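PDB 6X1J: probable intron-encoded endonuclease 1 from Wickerhamomyces canadensis, which cleaves DNA at a specific recognition sequence in the homing of an intron in the mitochondrial 21S rRNA gene. Local coordinates for residues A111-K114 and L115-F119; T137-S140 and L141-F145; L178-D181 and L182-F186. All blocks are in the same frame, centred on the assembly; numbering follows the deposited sequence.

Contact 1 (A111-K114 and L115-F119)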
loop_
_atom_site.group_PDB
_atom_site.type_symbol
_atom_site.label_atom_id
_atom_site.label_comp_id
_atom_site.label_asym_id
_atom_site.label_seq_id
_atom_site.Cartn_x
_atom_site.Cartn_y
_atom_site.Cartn_z
ATOM N N ALA A 111 10.802 13.928 0.955
ATOM C CA ALA A 111 10.642 12.991 -0.183
ATOM C C ALA A 111 9.206 12.417 -0.224
ATOM O O ALA A 111 8.748 12.176 -1.338
ATOM C CB ALA A 111 11.697 11.911 -0.126
ATOM N N PHE A 112 8.490 12.340 0.906
ATOM C CA PHE A 112 7.125 11.764 1.024
ATOM C C PHE A 112 6.042 12.833 0.769
ATOM O O PHE A 112 4.855 12.449 0.633
ATOM C CB PHE A 112 6.929 11.073 2.387
ATOM C CG PHE A 112 7.848 9.893 2.648
ATOM C CD1 PHE A 112 7.843 8.775 1.825
ATOM C CD2 PHE A 112 8.731 9.892 3.726
ATOM C CE1 PHE A 112 8.712 7.709 2.053
ATOM C CE2 PHE A 112 9.600 8.830 3.943
ATOM C CZ PHE A 112 9.608 7.755 3.092
ATOM N N ASP A 113 6.407 14.115 0.649
ATOM C CA ASP A 113 5.438 15.246 0.601
ATOM C C ASP A 113 4.612 15.247 -0.689
ATOM O O ASP A 113 3.394 15.517 -0.601
ATOM C CB ASP A 113 6.163 16.587 0.731
ATOM C CG ASP A 113 6.450 17.017 2.164
ATOM O OD1 ASP A 113 6.007 16.319 3.112
ATOM O OD2 ASP A 113 7.109 18.053 2.313
ATOM N N LYS A 114 5.250 15.037 -1.846
ATOM C CA LYS A 114 4.570 15.023 -3.160
ATOM C C LYS A 114 3.370 14.057 -3.138
ATOM O O LYS A 114 2.248 14.483 -3.498
ATOM C CB LYS A 114 5.538 14.618 -4.269
ATOM C CG LYS A 114 4.889 14.705 -5.646
ATOM C CD LYS A 114 5.785 14.297 -6.782
ATOM C CE LYS A 114 5.841 12.798 -6.937
ATOM N NZ LYS A 114 6.826 12.433 -7.971
ATOM N N LEU A 115 3.597 12.795 -2.767
ATOM C CA LEU A 115 2.520 11.765 -2.680
ATOM C C LEU A 115 1.641 12.042 -1.460
ATOM O O LEU A 115 0.427 11.843 -1.541
ATOM C CB LEU A 115 3.137 10.368 -2.668
ATOM C CG LEU A 115 3.726 9.944 -4.017
ATOM C CD1 LEU A 115 4.431 8.605 -3.924
ATOM C CD2 LEU A 115 2.651 9.859 -5.087
ATOM N N GLY A 116 2.188 12.587 -0.398
ATOM C CA GLY A 116 1.325 12.968 0.729
ATOM C C GLY A 116 0.286 14.022 0.331
ATOM O O GLY A 116 -0.894 13.842 0.713
ATOM N N TYR A 117 0.695 15.102 -0.378
ATOM C CA TYR A 117 -0.227 16.210 -0.761
ATOM C C TYR A 117 -1.137 15.726 -1.886
ATOM O O TYR A 117 -2.293 16.143 -1.922
ATOM C CB TYR A 117 0.521 17.513 -1.074
ATOM C CG TYR A 117 0.986 18.254 0.162
ATOM C CD1 TYR A 117 0.080 18.722 1.113
ATOM C CD2 TYR A 117 2.338 18.477 0.401
ATOM C CE1 TYR A 117 0.501 19.388 2.257
ATOM C CE2 TYR A 117 2.774 19.149 1.535
ATOM C CZ TYR A 117 1.856 19.592 2.472
ATOM O OH TYR A 117 2.304 20.278 3.571
ATOM N N TYR A 118 -0.661 14.788 -2.709
ATOM C CA TYR A 118 -1.412 14.268 -3.868
ATOM C C TYR A 118 -2.614 13.441 -3.397
ATOM O O TYR A 118 -3.712 13.565 -4.027
ATOM C CB TYR A 118 -0.462 13.497 -4.781
ATOM C CG TYR A 118 -1.095 13.128 -6.085
ATOM C CD1 TYR A 118 -1.187 14.044 -7.116
ATOM C CD2 TYR A 118 -1.653 11.882 -6.269
ATOM C CE1 TYR A 118 -1.820 13.727 -8.306
ATOM C CE2 TYR A 118 -2.282 11.539 -7.455
ATOM C CZ TYR A 118 -2.372 12.470 -8.474
ATOM O OH TYR A 118 -2.985 12.133 -9.639
ATOM N N PHE A 119 -2.445 12.670 -2.316
ATOM C CA PHE A 119 -3.449 11.702 -1.796
ATOM C C PHE A 119 -4.283 12.275 -0.653
ATOM O O PHE A 119 -5.460 11.884 -0.516
ATOM C CB PHE A 119 -2.781 10.421 -1.286
ATOM C CG PHE A 119 -2.598 9.428 -2.391
ATOM C CD1 PHE A 119 -3.675 8.678 -2.826
ATOM C CD2 PHE A 119 -1.384 9.307 -3.047
ATOM C CE1 PHE A 119 -3.525 7.811 -3.893
ATOM C CE2 PHE A 119 -1.244 8.429 -4.108
ATOM C CZ PHE A 119 -2.308 7.674 -4.517
HETATM O O HOH W 1 6.253 11.322 -2.428
HETATM O O HOH W 2 5.330 19.264 4.365
#

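Contact 2 (T137-S140 and L141-F145)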
loop_
_atom_site.group_PDB
_atom_site.type_symbol
_atom_site.label_atom_id
_atom_site.label_comp_id
_atom_site.label_asym_id
_atom_site.label_seq_id
_atom_site.Cartn_x
_atom_site.Cartn_y
_atom_site.Cartn_z
ATOM N N THR A 137 1.356 2.284 -12.062
ATOM C CA THR A 137 1.962 1.268 -12.961
ATOM C C THR A 137 1.544 -0.146 -12.468
ATOM O O THR A 137 0.859 -0.287 -11.441
ATOM C CB THR A 137 3.487 1.478 -13.045
ATOM O OG1 THR A 137 4.074 1.041 -11.817
ATOM C CG2 THR A 137 3.852 2.931 -13.305
ATOM N N GLU A 138 1.916 -1.172 -13.199
ATOM C CA GLU A 138 1.704 -2.582 -12.759
ATOM C C GLU A 138 2.385 -2.834 -11.404
ATOM O O GLU A 138 1.736 -3.517 -10.583
ATOM C CB GLU A 138 2.257 -3.581 -13.778
ATOM C CG GLU A 138 1.606 -3.496 -15.143
ATOM C CD GLU A 138 2.346 -2.594 -16.106
ATOM O OE1 GLU A 138 3.148 -1.716 -15.629
ATOM O OE2 GLU A 138 2.102 -2.759 -17.319
ATOM N N ARG A 139 3.561 -2.220 -11.119
ATOM C CA ARG A 139 4.197 -2.357 -9.792
ATOM C C ARG A 139 3.201 -1.825 -8.749
ATOM O O ARG A 139 2.938 -2.563 -7.767
ATOM C CB ARG A 139 5.597 -1.721 -9.760
ATOM C CG ARG A 139 6.352 -1.918 -8.445
ATOM C CD ARG A 139 7.707 -1.199 -8.398
ATOM N NE ARG A 139 8.693 -1.771 -9.309
ATOM C CZ ARG A 139 9.560 -2.731 -8.989
ATOM N NH1 ARG A 139 9.557 -3.254 -7.766
ATOM N NH2 ARG A 139 10.389 -3.185 -9.919
ATOM N N SER A 140 2.629 -0.625 -8.957
ATOM C CA SER A 140 1.628 -0.008 -8.039
ATOM C C SER A 140 0.443 -0.968 -7.877
ATOM O O SER A 140 -0.016 -1.178 -6.723
ATOM C CB SER A 140 1.105 1.380 -8.508
ATOM O OG SER A 140 2.139 2.264 -8.938
ATOM N N LEU A 141 -0.055 -1.506 -8.988
ATOM C CA LEU A 141 -1.236 -2.437 -8.961
ATOM C C LEU A 141 -0.956 -3.634 -8.048
ATOM O O LEU A 141 -1.887 -4.032 -7.312
ATOM C CB LEU A 141 -1.544 -2.976 -10.355
ATOM C CG LEU A 141 -2.323 -2.061 -11.293
ATOM C CD1 LEU A 141 -2.571 -2.803 -12.588
ATOM C CD2 LEU A 141 -3.631 -1.623 -10.664
ATOM N N ALA A 142 0.272 -4.178 -8.088
ATOM C CA ALA A 142 0.657 -5.389 -7.312
ATOM C C ALA A 142 0.598 -5.079 -5.827
ATOM O O ALA A 142 0.086 -5.904 -5.053
ATOM C CB ALA A 142 2.035 -5.885 -7.689
ATOM N N TYR A 143 1.144 -3.944 -5.437
ATOM C CA TYR A 143 1.164 -3.518 -4.015
ATOM C C TYR A 143 -0.267 -3.240 -3.548
ATOM O O TYR A 143 -0.617 -3.654 -2.445
ATOM C CB TYR A 143 2.229 -2.422 -3.817
ATOM C CG TYR A 143 3.630 -2.990 -3.808
ATOM C CD1 TYR A 143 4.171 -3.580 -2.665
ATOM C CD2 TYR A 143 4.386 -3.060 -4.972
ATOM C CE1 TYR A 143 5.441 -4.171 -2.662
ATOM C CE2 TYR A 143 5.650 -3.655 -4.990
ATOM C CZ TYR A 143 6.175 -4.219 -3.839
ATOM O OH TYR A 143 7.425 -4.778 -3.883
ATOM N N TRP A 144 -1.074 -2.543 -4.348
ATOM C CA TRP A 144 -2.496 -2.284 -4.035
ATOM C C TRP A 144 -3.168 -3.632 -3.803
ATOM O O TRP A 144 -3.874 -3.798 -2.817
ATOM C CB TRP A 144 -3.133 -1.580 -5.202
ATOM C CG TRP A 144 -4.529 -1.123 -4.981
ATOM C CD1 TRP A 144 -5.216 -1.008 -3.808
ATOM C CD2 TRP A 144 -5.342 -0.538 -6.000
ATOM N NE1 TRP A 144 -6.436 -0.437 -4.049
ATOM C CE2 TRP A 144 -6.538 -0.148 -5.386
ATOM C CE3 TRP A 144 -5.170 -0.343 -7.379
ATOM C CZ2 TRP A 144 -7.571 0.457 -6.113
ATOM C CZ3 TRP A 144 -6.197 0.212 -8.106
ATOM C CH2 TRP A 144 -7.373 0.618 -7.470
ATOM N N PHE A 145 -2.894 -4.580 -4.674
ATOM C CA PHE A 145 -3.515 -5.926 -4.587
ATOM C C PHE A 145 -3.009 -6.702 -3.349
ATOM O O PHE A 145 -3.820 -7.327 -2.636
ATOM C CB PHE A 145 -3.335 -6.689 -5.909
ATOM C CG PHE A 145 -4.111 -7.991 -5.903
ATOM C CD1 PHE A 145 -5.481 -7.998 -6.107
ATOM C CD2 PHE A 145 -3.491 -9.181 -5.568
ATOM C CE1 PHE A 145 -6.214 -9.168 -5.976
ATOM C CE2 PHE A 145 -4.226 -10.355 -5.458
ATOM C CZ PHE A 145 -5.582 -10.345 -5.661
HETATM O O HOH W 3 8.935 -2.592 -5.191
#

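Contact 3 (L178-D181 and L182-F186)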
loop_
_atom_site.group_PDB
_atom_site.type_symbol
_atom_site.label_atom_id
_atom_site.label_comp_id
_atom_site.label_asym_id
_atom_site.label_seq_id
_atom_site.Cartn_x
_atom_site.Cartn_y
_atom_site.Cartn_z
ATOM N N LEU A 178 -11.603 5.297 -10.888
ATOM C CA LEU A 178 -10.541 4.237 -10.925
ATOM C C LEU A 178 -10.912 3.202 -11.990
ATOM O O LEU A 178 -10.051 2.895 -12.895
ATOM C CB LEU A 178 -10.421 3.577 -9.547
ATOM C CG LEU A 178 -9.745 4.420 -8.467
ATOM C CD1 LEU A 178 -9.963 3.829 -7.074
ATOM C CD2 LEU A 178 -8.246 4.578 -8.748
ATOM N N ILE A 179 -12.177 2.735 -11.937
ATOM C CA ILE A 179 -12.657 1.633 -12.811
ATOM C C ILE A 179 -12.537 2.110 -14.255
ATOM O O ILE A 179 -11.965 1.369 -15.067
ATOM C CB ILE A 179 -14.096 1.210 -12.474
ATOM C CG1 ILE A 179 -14.189 0.466 -11.137
ATOM C CG2 ILE A 179 -14.640 0.389 -13.622
ATOM C CD1 ILE A 179 -15.567 0.476 -10.563
ATOM N N ASN A 180 -13.051 3.309 -14.547
ATOM C CA ASN A 180 -13.001 3.909 -15.911
ATOM C C ASN A 180 -11.551 3.961 -16.430
ATOM O O ASN A 180 -11.291 3.443 -17.551
ATOM C CB ASN A 180 -13.629 5.305 -15.960
ATOM C CG ASN A 180 -13.697 5.804 -17.389
ATOM O OD1 ASN A 180 -12.797 6.514 -17.833
ATOM N ND2 ASN A 180 -14.686 5.362 -18.147
ATOM N N ASP A 181 -10.630 4.507 -15.636
ATOM C CA ASP A 181 -9.226 4.773 -16.073
ATOM C C ASP A 181 -8.380 3.494 -16.053
ATOM O O ASP A 181 -7.543 3.289 -17.000
ATOM C CB ASP A 181 -8.640 5.901 -15.237
ATOM C CG ASP A 181 -9.422 7.187 -15.424
ATOM O OD1 ASP A 181 -10.083 7.282 -16.453
ATOM O OD2 ASP A 181 -9.430 8.035 -14.513
ATOM N N LEU A 182 -8.617 2.607 -15.066
ATOM C CA LEU A 182 -7.946 1.287 -15.066
ATOM C C LEU A 182 -8.295 0.545 -16.340
ATOM O O LEU A 182 -7.371 -0.020 -16.905
ATOM C CB LEU A 182 -8.353 0.454 -13.854
ATOM C CG LEU A 182 -7.689 0.860 -12.540
ATOM C CD1 LEU A 182 -8.376 0.158 -11.378
ATOM C CD2 LEU A 182 -6.189 0.559 -12.577
ATOM N N ASN A 183 -9.576 0.520 -16.749
ATOM C CA ASN A 183 -10.029 -0.286 -17.910
ATOM C C ASN A 183 -9.394 0.259 -19.208
ATOM O O ASN A 183 -9.039 -0.552 -20.090
ATOM C CB ASN A 183 -11.547 -0.385 -17.919
ATOM C CG ASN A 183 -12.106 -1.374 -16.907
ATOM O OD1 ASN A 183 -11.399 -2.240 -16.362
ATOM N ND2 ASN A 183 -13.410 -1.285 -16.703
ATOM N N ILE A 184 -9.185 1.577 -19.313
ATOM C CA ILE A 184 -8.496 2.198 -20.482
ATOM C C ILE A 184 -6.995 1.903 -20.409
ATOM O O ILE A 184 -6.439 1.443 -21.422
ATOM C CB ILE A 184 -8.810 3.704 -20.560
ATOM C CG1 ILE A 184 -10.255 3.895 -21.028
ATOM C CG2 ILE A 184 -7.807 4.445 -21.453
ATOM C CD1 ILE A 184 -10.955 5.063 -20.391
ATOM N N LYS A 185 -6.336 2.126 -19.272
ATOM C CA LYS A 185 -4.840 1.994 -19.248
ATOM C C LYS A 185 -4.347 0.536 -19.336
ATOM O O LYS A 185 -3.329 0.328 -19.994
ATOM C CB LYS A 185 -4.236 2.674 -18.026
ATOM C CG LYS A 185 -2.718 2.762 -18.080
ATOM C CD LYS A 185 -2.187 3.578 -16.945
ATOM C CE LYS A 185 -0.713 3.863 -17.064
ATOM N NZ LYS A 185 -0.382 4.737 -15.930
ATOM N N PHE A 186 -5.012 -0.449 -18.711
ATOM C CA PHE A 186 -4.532 -1.852 -18.658
ATOM C C PHE A 186 -5.447 -2.788 -19.466
ATOM O O PHE A 186 -5.195 -3.998 -19.488
ATOM C CB PHE A 186 -4.383 -2.262 -17.195
ATOM C CG PHE A 186 -3.450 -1.373 -16.423
ATOM C CD1 PHE A 186 -2.088 -1.399 -16.665
ATOM C CD2 PHE A 186 -3.930 -0.511 -15.453
ATOM C CE1 PHE A 186 -1.229 -0.550 -15.976
ATOM C CE2 PHE A 186 -3.073 0.329 -14.767
ATOM C CZ PHE A 186 -1.722 0.307 -15.027
#

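Contact 1 (A111-K114 and L115-F119)
Asp113 and Tyr117, one turn apart on the short helix 113-119 of the LAGLIDADG endonuclease fold, turn their side chains out along the same flank. The Tyr117 ring leans obliquely against the turn before it, its CD2 3.3 Å from Asp113 O; CG sits anti to the carbonyl carbon (chi1 -77°), which brings the ring back along the helix. That same oxygen accepts the Tyr117 N-H over 2.7 Å, from a donor tilted 21° out of the carbonyl plane. At the polar ends a water joins the two residues, giving a hydrogen to Asp113 OD2 at 3.0 Å and accepting one from Tyr117 OH. The carboxylate is gripped further by His58 ND1 on OD2 and by Phe59 N on OD1, which should fix its rotation, and Phe59 also meets the tyrosine ring edge-to-face. Tyr118 is oriented differently: its CB rests 3.2 Å from Lys114 O, but CG stands anti to the backbone N (chi1 -171°) and swings the ring away, to Lys128 in a cation-pi contact and, through OH, to Asp130. Leu115 faces helix 34-45, packing on Leu40 and Ile41. Beside the first turn a second water donates to Ala111 O at 2.9 Å and accepts the Leu115 N-H at 3.1 Å.

Contact 2 (T137-S140 and L141-F145)
Leu141 and Thr137 meet where the helix begins: Leu141 N donates to Thr137 O over 2.9 Å, and the leucine CG lies 3.6 Å from the same oxygen. This end is tight, with Ser140 and Leu141 buried. Ser140 OG turns back, beside its own backbone N (chi1 -46°), and accepts the N-H of Thr137 at 3.2 Å, the half of a capping box that runs from the third helical residue to the N-cap. Both hydroxyls also reach the neighbouring helix 34-45, Ser140 OG bonding to Glu38 O and Thr137 OG1 to Glu38 OE1. One turn on, Trp144 N points almost straight at Ser140 O, and the indole, anti to its backbone N, leads off to Leu45. Helix 138-148 is one of the two LAGLIDADG helices, which pair with each other in the middle of the fold; at its far end Asp147 and Asp148 each help bind a potassium ion. The Arg139 flank is looser and more open. Arg139 and Tyr143 run side by side, the arginine CG touching the ring at CE2 (3.9 Å), with guanidinium and ring planes 18° apart. Their polar ends meet through a water, 2.7 Å from Arg139 NH1 and 3.0 Å from Tyr143 OH; that hydroxyl is also bonded to His73 NE2. With a leucine in place of Tyr143, His73 and the water would each be without the hydroxyl, and the aliphatic part of Arg139, no longer beside a ring, would probably be freer to turn. Nearer the backbone the ring closes up again: CD2 comes within 3.2 Å of Arg139 O, which lies at the ring edge and accepts the Tyr143 N-H as well.

Contact 3 (L178-D181 and L182-F186)
Lys185 NZ is gripped by three carbonyl oxygens, those of Val132, Leu133 and Ile136, while the root of the same side chain touches Asp181, CB standing 3.5 Å from Asp181 O. The lysine belongs to helix 172-186, the helix that joins the two strand hairpins of the second four-stranded sheet in the LAGLIDADG fold. The lysine chain is fully stretched from CG onward and carries the ammonium to the C-terminal end of helix 131-134, where a positive charge would probably be favoured by the outward-facing carbonyls. Backbone bonds run beneath: Lys185 N to Asp181 O, and, one turn earlier, the very short Leu182 N to Leu178 O at 2.6 Å. The Leu182 side chain folds back over that oxygen, with CG 3.1 Å from Leu178 O. Leu178 and Leu182 form the inner face; the CB of the first lies 4.4 Å from CD1 of the second, and both face helix 138-148. Ile179 and Asn183 run alongside each other on another flank. Asn183 CG is anti to its carbonyl carbon (chi1 -77°), which lays the amide back along the helix; ND2 passes 3.7 Å from Ile179 CG2, and although Ile179 O is also near, the angle is too poor for a bond. The amide is fixed instead by Cys190 N, which donates to OD1. On the exposed side Ile184 CD1 reaches back to 3.3 Å from Asn180 O, whose bond to Ile184 N is weak. At the end of the stretch, Lys185 CG sits over the centre of the Phe186 ring, 4.0 Å above its plane.

Contacts 1, 2 and 3 follow in series along the chain, on helices 113-119, 138-148 and 172-186. Contact 1 closes the first half of the fold, after its four-stranded sheet; the other two belong to the second half. Contacts 2 and 3 have centres about 13 Å apart and touch directly: Leu141 CD1 packs on Phe186 CE2 at 3.8 Å, and Trp144 CZ3 on Leu182 CD1 at 3.9 Å. The centre of contact 1 lies about 18 Å and 23 Å from theirs, and it touches neither. Helix 34-45 bridges this gap, taking Leu115 and Phe119 from contact 1 and Ser140 and Trp144 from contact 2, so the LAGLIDADG helices link the two halves beside the potassium sites.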